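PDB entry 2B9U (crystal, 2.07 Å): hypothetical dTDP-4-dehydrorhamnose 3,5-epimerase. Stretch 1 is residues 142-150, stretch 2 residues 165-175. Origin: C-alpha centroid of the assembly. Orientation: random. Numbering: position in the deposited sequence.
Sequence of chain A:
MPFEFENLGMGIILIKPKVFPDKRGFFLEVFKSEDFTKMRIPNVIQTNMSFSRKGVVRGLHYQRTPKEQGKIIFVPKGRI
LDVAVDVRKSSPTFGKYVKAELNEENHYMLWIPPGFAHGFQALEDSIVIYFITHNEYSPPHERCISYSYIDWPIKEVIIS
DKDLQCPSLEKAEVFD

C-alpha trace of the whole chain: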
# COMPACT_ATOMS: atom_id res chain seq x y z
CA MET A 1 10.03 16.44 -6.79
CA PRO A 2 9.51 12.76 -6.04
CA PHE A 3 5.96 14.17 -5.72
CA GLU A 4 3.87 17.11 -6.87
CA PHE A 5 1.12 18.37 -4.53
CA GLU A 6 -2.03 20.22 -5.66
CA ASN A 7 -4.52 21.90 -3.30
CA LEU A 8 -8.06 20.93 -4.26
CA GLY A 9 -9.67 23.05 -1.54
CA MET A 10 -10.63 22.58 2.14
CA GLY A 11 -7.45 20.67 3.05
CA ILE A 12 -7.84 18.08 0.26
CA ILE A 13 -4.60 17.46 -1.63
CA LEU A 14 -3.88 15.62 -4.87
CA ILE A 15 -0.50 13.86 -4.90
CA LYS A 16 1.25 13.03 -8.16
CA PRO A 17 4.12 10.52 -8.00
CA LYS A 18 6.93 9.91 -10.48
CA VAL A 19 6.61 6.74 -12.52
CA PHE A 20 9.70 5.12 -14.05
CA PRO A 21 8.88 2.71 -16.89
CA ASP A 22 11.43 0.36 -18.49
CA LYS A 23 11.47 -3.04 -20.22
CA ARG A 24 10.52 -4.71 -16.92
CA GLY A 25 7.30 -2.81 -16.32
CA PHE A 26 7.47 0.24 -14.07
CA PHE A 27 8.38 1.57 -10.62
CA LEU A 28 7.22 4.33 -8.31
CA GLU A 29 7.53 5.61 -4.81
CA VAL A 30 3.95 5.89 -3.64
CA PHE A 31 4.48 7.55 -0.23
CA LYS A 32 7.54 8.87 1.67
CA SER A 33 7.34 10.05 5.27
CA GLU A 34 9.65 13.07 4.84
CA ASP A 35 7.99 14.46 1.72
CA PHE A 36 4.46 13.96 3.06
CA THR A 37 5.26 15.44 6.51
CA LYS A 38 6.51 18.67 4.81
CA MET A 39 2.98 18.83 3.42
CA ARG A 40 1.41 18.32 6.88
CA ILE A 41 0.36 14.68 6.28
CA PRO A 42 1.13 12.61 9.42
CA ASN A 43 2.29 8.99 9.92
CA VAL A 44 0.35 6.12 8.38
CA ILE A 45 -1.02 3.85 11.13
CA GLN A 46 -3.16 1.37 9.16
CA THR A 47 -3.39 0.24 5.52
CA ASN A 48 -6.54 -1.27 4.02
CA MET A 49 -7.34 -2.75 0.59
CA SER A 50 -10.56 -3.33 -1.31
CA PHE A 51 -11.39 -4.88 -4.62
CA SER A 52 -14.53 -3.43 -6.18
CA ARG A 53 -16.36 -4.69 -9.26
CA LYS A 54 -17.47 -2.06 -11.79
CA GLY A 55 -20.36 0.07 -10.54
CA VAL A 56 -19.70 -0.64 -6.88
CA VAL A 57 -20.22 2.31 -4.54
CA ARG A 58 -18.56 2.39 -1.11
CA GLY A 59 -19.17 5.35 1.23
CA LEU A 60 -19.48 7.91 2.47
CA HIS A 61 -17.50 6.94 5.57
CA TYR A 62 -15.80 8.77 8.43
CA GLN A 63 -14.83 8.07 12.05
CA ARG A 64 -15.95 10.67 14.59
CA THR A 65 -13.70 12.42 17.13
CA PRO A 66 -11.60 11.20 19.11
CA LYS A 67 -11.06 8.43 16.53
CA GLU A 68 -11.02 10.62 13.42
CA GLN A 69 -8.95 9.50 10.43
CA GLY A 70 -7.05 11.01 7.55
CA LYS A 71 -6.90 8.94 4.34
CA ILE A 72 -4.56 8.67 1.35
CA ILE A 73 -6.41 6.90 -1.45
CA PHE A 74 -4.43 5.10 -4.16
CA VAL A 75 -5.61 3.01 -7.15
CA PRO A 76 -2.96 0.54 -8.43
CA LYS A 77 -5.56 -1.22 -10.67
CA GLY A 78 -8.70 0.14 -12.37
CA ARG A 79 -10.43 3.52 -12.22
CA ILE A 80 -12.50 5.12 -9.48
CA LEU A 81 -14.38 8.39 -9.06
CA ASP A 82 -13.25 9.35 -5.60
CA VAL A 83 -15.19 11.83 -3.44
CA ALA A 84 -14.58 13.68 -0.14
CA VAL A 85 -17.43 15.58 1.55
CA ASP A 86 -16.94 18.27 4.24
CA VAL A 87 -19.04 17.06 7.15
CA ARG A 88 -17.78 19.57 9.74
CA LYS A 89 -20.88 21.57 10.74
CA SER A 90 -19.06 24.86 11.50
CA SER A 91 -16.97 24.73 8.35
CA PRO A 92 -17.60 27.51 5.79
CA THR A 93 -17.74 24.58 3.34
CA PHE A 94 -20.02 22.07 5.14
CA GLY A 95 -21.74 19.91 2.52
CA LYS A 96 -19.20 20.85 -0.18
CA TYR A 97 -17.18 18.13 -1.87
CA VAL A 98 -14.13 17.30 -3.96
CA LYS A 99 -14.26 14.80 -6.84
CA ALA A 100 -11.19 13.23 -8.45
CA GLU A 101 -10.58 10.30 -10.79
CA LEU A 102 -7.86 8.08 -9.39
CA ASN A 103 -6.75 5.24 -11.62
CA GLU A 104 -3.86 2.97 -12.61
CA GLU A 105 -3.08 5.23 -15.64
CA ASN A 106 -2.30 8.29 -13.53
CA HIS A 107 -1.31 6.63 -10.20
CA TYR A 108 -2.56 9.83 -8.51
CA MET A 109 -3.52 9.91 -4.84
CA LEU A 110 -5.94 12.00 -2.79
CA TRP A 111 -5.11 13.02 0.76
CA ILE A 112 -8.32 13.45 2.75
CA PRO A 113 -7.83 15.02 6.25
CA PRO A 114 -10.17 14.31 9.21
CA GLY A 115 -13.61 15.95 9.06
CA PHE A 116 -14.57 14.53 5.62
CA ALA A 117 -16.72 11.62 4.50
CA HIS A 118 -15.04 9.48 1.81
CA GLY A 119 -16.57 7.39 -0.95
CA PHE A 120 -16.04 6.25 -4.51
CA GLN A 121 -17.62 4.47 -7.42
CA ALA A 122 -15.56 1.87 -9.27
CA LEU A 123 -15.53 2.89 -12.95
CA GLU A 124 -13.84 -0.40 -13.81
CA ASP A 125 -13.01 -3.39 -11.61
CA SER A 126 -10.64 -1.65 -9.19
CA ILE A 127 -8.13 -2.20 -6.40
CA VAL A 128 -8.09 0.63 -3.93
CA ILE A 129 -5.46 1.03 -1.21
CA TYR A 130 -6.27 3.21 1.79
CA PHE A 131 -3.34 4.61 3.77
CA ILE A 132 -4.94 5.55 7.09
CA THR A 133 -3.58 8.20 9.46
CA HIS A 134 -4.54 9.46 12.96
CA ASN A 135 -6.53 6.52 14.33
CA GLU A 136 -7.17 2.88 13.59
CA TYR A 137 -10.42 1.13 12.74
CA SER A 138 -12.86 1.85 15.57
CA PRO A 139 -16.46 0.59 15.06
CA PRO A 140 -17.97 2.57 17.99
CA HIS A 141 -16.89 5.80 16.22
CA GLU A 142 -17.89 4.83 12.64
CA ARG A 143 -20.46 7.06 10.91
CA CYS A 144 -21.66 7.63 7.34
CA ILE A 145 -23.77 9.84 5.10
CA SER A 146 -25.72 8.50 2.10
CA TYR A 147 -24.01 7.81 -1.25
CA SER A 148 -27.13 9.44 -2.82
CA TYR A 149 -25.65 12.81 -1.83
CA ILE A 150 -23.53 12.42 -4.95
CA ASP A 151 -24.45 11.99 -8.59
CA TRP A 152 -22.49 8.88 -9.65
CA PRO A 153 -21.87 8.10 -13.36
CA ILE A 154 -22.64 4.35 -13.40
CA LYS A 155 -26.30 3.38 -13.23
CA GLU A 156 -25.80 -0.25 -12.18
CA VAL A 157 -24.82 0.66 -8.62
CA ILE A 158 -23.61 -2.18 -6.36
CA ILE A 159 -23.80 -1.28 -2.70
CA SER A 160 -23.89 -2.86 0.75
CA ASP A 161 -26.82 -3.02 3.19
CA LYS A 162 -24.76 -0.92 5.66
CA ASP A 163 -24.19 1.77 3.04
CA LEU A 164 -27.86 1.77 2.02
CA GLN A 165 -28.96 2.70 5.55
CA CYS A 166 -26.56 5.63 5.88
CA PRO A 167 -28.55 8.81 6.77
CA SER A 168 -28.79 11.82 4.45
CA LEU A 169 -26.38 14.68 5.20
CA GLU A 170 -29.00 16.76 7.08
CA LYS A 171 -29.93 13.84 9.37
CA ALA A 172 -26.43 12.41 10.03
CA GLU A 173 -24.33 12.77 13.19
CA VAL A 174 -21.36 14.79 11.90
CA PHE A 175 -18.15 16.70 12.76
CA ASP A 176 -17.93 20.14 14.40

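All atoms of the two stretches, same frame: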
# COMPACT_ATOMS: atom_id res chain seq x y z
N GLU A 142 -17.54 4.83 14.06
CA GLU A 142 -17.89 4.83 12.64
C GLU A 142 -19.22 5.53 12.40
O GLU A 142 -20.18 5.33 13.15
CB GLU A 142 -17.93 3.40 12.09
CG GLU A 142 -16.56 2.84 11.70
CD GLU A 142 -16.58 1.36 11.30
OE1 GLU A 142 -17.38 0.57 11.88
OE2 GLU A 142 -15.78 0.97 10.42
N ARG A 143 -19.25 6.37 11.37
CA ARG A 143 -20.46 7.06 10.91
C ARG A 143 -20.43 7.19 9.38
O ARG A 143 -19.36 7.09 8.76
CB ARG A 143 -20.57 8.46 11.54
CG ARG A 143 -20.82 8.52 13.07
CD ARG A 143 -22.15 7.85 13.48
NE ARG A 143 -22.56 8.19 14.85
CZ ARG A 143 -22.04 7.65 15.96
NH1 ARG A 143 -21.07 6.73 15.89
NH2 ARG A 143 -22.49 8.03 17.15
N CYS A 144 -21.59 7.40 8.77
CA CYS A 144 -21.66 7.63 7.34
C CYS A 144 -22.80 8.55 6.94
O CYS A 144 -23.77 8.74 7.70
CB CYS A 144 -21.75 6.30 6.57
SG CYS A 144 -23.14 5.27 7.04
N ILE A 145 -22.68 9.12 5.75
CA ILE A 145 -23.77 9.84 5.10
C ILE A 145 -24.04 9.15 3.77
O ILE A 145 -23.14 8.54 3.20
CB ILE A 145 -23.48 11.35 4.93
CG1 ILE A 145 -22.26 11.59 4.02
CG2 ILE A 145 -23.27 12.01 6.31
CD1 ILE A 145 -22.19 12.96 3.39
N SER A 146 -25.27 9.24 3.28
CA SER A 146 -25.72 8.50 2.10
C SER A 146 -24.93 8.83 0.83
O SER A 146 -24.65 10.00 0.52
CB SER A 146 -27.22 8.73 1.87
OG SER A 146 -27.68 8.10 0.68
N TYR A 147 -24.59 7.76 0.10
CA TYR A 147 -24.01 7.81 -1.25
C TYR A 147 -24.85 8.69 -2.19
O TYR A 147 -24.33 9.29 -3.12
CB TYR A 147 -23.93 6.38 -1.82
CG TYR A 147 -25.27 5.97 -2.38
CD1 TYR A 147 -26.31 5.59 -1.53
CD2 TYR A 147 -25.54 6.05 -3.76
CE1 TYR A 147 -27.57 5.26 -2.02
CE2 TYR A 147 -26.81 5.73 -4.27
CZ TYR A 147 -27.82 5.34 -3.38
OH TYR A 147 -29.09 5.03 -3.83
N SER A 148 -26.17 8.71 -1.97
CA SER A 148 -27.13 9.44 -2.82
C SER A 148 -26.92 10.95 -2.80
O SER A 148 -27.54 11.69 -3.57
CB SER A 148 -28.57 9.14 -2.40
OG SER A 148 -28.85 9.60 -1.09
N TYR A 149 -26.05 11.41 -1.89
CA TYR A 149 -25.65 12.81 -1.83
C TYR A 149 -24.95 13.22 -3.11
O TYR A 149 -24.94 14.39 -3.47
CB TYR A 149 -24.74 13.03 -0.63
CG TYR A 149 -24.49 14.48 -0.34
CD1 TYR A 149 -25.49 15.29 0.23
CD2 TYR A 149 -23.25 15.06 -0.62
CE1 TYR A 149 -25.26 16.62 0.49
CE2 TYR A 149 -23.01 16.39 -0.36
CZ TYR A 149 -24.01 17.16 0.20
OH TYR A 149 -23.76 18.48 0.46
N ILE A 150 -24.39 12.23 -3.80
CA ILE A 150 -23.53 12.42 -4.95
C ILE A 150 -24.21 11.85 -6.17
O ILE A 150 -24.93 10.85 -6.08
CB ILE A 150 -22.16 11.71 -4.71
CG1 ILE A 150 -21.41 12.33 -3.52
CG2 ILE A 150 -21.30 11.69 -5.97
CD1 ILE A 150 -20.98 13.80 -3.71
N GLN A 165 -28.26 2.11 4.41
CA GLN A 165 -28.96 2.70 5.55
C GLN A 165 -28.32 3.96 6.12
O GLN A 165 -28.86 4.57 7.05
CB GLN A 165 -29.24 1.67 6.64
CG GLN A 165 -30.30 0.61 6.25
CD GLN A 165 -31.77 1.10 6.26
OE1 GLN A 165 -32.06 2.32 6.32
NE2 GLN A 165 -32.69 0.15 6.20
N CYS A 166 -27.19 4.36 5.54
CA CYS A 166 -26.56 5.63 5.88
C CYS A 166 -27.58 6.79 5.76
O CYS A 166 -28.33 6.86 4.79
CB CYS A 166 -25.32 5.86 4.99
SG CYS A 166 -23.92 4.69 5.26
N PRO A 167 -27.65 7.65 6.79
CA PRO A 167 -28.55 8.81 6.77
C PRO A 167 -28.14 9.89 5.77
O PRO A 167 -26.95 10.04 5.47
CB PRO A 167 -28.42 9.38 8.19
CG PRO A 167 -27.07 8.89 8.66
CD PRO A 167 -26.91 7.54 8.06
N SER A 168 -29.11 10.65 5.27
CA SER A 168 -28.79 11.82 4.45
C SER A 168 -27.95 12.81 5.25
O SER A 168 -27.93 12.78 6.48
CB SER A 168 -30.07 12.49 3.94
OG SER A 168 -30.83 13.01 5.02
N LEU A 169 -27.23 13.68 4.55
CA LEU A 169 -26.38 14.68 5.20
C LEU A 169 -27.07 15.45 6.34
O LEU A 169 -26.51 15.57 7.43
CB LEU A 169 -25.82 15.67 4.18
CG LEU A 169 -24.90 16.72 4.80
CD1 LEU A 169 -23.72 16.06 5.51
CD2 LEU A 169 -24.42 17.67 3.74
N GLU A 170 -28.29 15.93 6.09
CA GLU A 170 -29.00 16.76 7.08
C GLU A 170 -29.51 16.01 8.31
O GLU A 170 -29.85 16.64 9.32
CB GLU A 170 -30.11 17.58 6.42
CG GLU A 170 -29.68 18.99 6.00
CD GLU A 170 -28.86 19.02 4.71
OE1 GLU A 170 -29.26 18.35 3.74
OE2 GLU A 170 -27.84 19.75 4.65
N LYS A 171 -29.54 14.68 8.23
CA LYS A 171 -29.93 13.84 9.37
C LYS A 171 -28.73 13.30 10.17
O LYS A 171 -28.80 13.14 11.39
CB LYS A 171 -30.81 12.67 8.91
CG LYS A 171 -32.16 13.08 8.32
CD LYS A 171 -33.18 13.47 9.39
CE LYS A 171 -34.61 13.39 8.86
NZ LYS A 171 -35.16 11.99 8.88
N ALA A 172 -27.62 13.04 9.47
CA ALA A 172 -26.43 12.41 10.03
C ALA A 172 -25.83 13.10 11.26
O ALA A 172 -25.95 14.32 11.44
CB ALA A 172 -25.37 12.29 8.96
N GLU A 173 -25.18 12.29 12.10
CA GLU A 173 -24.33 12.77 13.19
C GLU A 173 -22.94 13.07 12.62
O GLU A 173 -22.23 12.16 12.18
CB GLU A 173 -24.24 11.71 14.30
CG GLU A 173 -25.57 11.35 14.98
CD GLU A 173 -26.13 12.49 15.83
OE1 GLU A 173 -25.66 12.68 16.98
OE2 GLU A 173 -27.05 13.19 15.34
N VAL A 174 -22.55 14.34 12.63
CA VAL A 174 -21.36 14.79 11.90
C VAL A 174 -20.31 15.51 12.76
O VAL A 174 -20.47 15.65 13.98
CB VAL A 174 -21.75 15.66 10.67
CG1 VAL A 174 -22.55 14.85 9.65
CG2 VAL A 174 -22.52 16.92 11.10
N PHE A 175 -19.23 15.96 12.11
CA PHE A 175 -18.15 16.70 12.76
C PHE A 175 -18.55 18.14 13.12
O PHE A 175 -19.54 18.68 12.63
CB PHE A 175 -16.92 16.76 11.85
CG PHE A 175 -16.02 15.56 11.94
CD1 PHE A 175 -16.38 14.34 11.39
CD2 PHE A 175 -14.77 15.67 12.54
CE1 PHE A 175 -15.53 13.24 11.46
CE2 PHE A 175 -13.90 14.57 12.61
CZ PHE A 175 -14.29 13.36 12.07
O HOH W 1 -28.03 5.76 2.55

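What ties the two stretches together covalently? A disulfide joins Cys144 at the end of a strand to Cys166, with SG of Cys144 2.0 Å from SG of Cys166. Its chi3 of -98° is close to the right angle that disulfides prefer, so the torsion about the S-S bond is near its preferred value. Cys166 points its CA-to-CB bond toward stretch 1, whereas that of Cys144 runs sideways.

Which polar contacts support the link? One direct hydrogen bond crosses between the stretches: N of Ser146 donates to O of Pro167 at 2.9 Å. The same carbonyl O of Pro167 lies 3.2 Å from CA of Ile145, a CA-H...O contact, so a single acceptor receives two neighbouring groups of stretch 1. Water 1 adds a bridge, donating to O of Cys166 at 2.5 Å and making a weak bond with OG of Ser146 at 3.0 Å.

How do the apolar side chains pack? Although its CA-to-CB bond points away overall, buried Ile145 still reaches stretch 2 through two branches. Its CG2 lies 3.4 Å from CB of Ala172, and its CD1 is 4.1 Å from CD1 of Leu169. Leu169 also meets Tyr149, whose CE1 is 3.5 Å from CD2 of Leu169; the methyl approaches the ring obliquely.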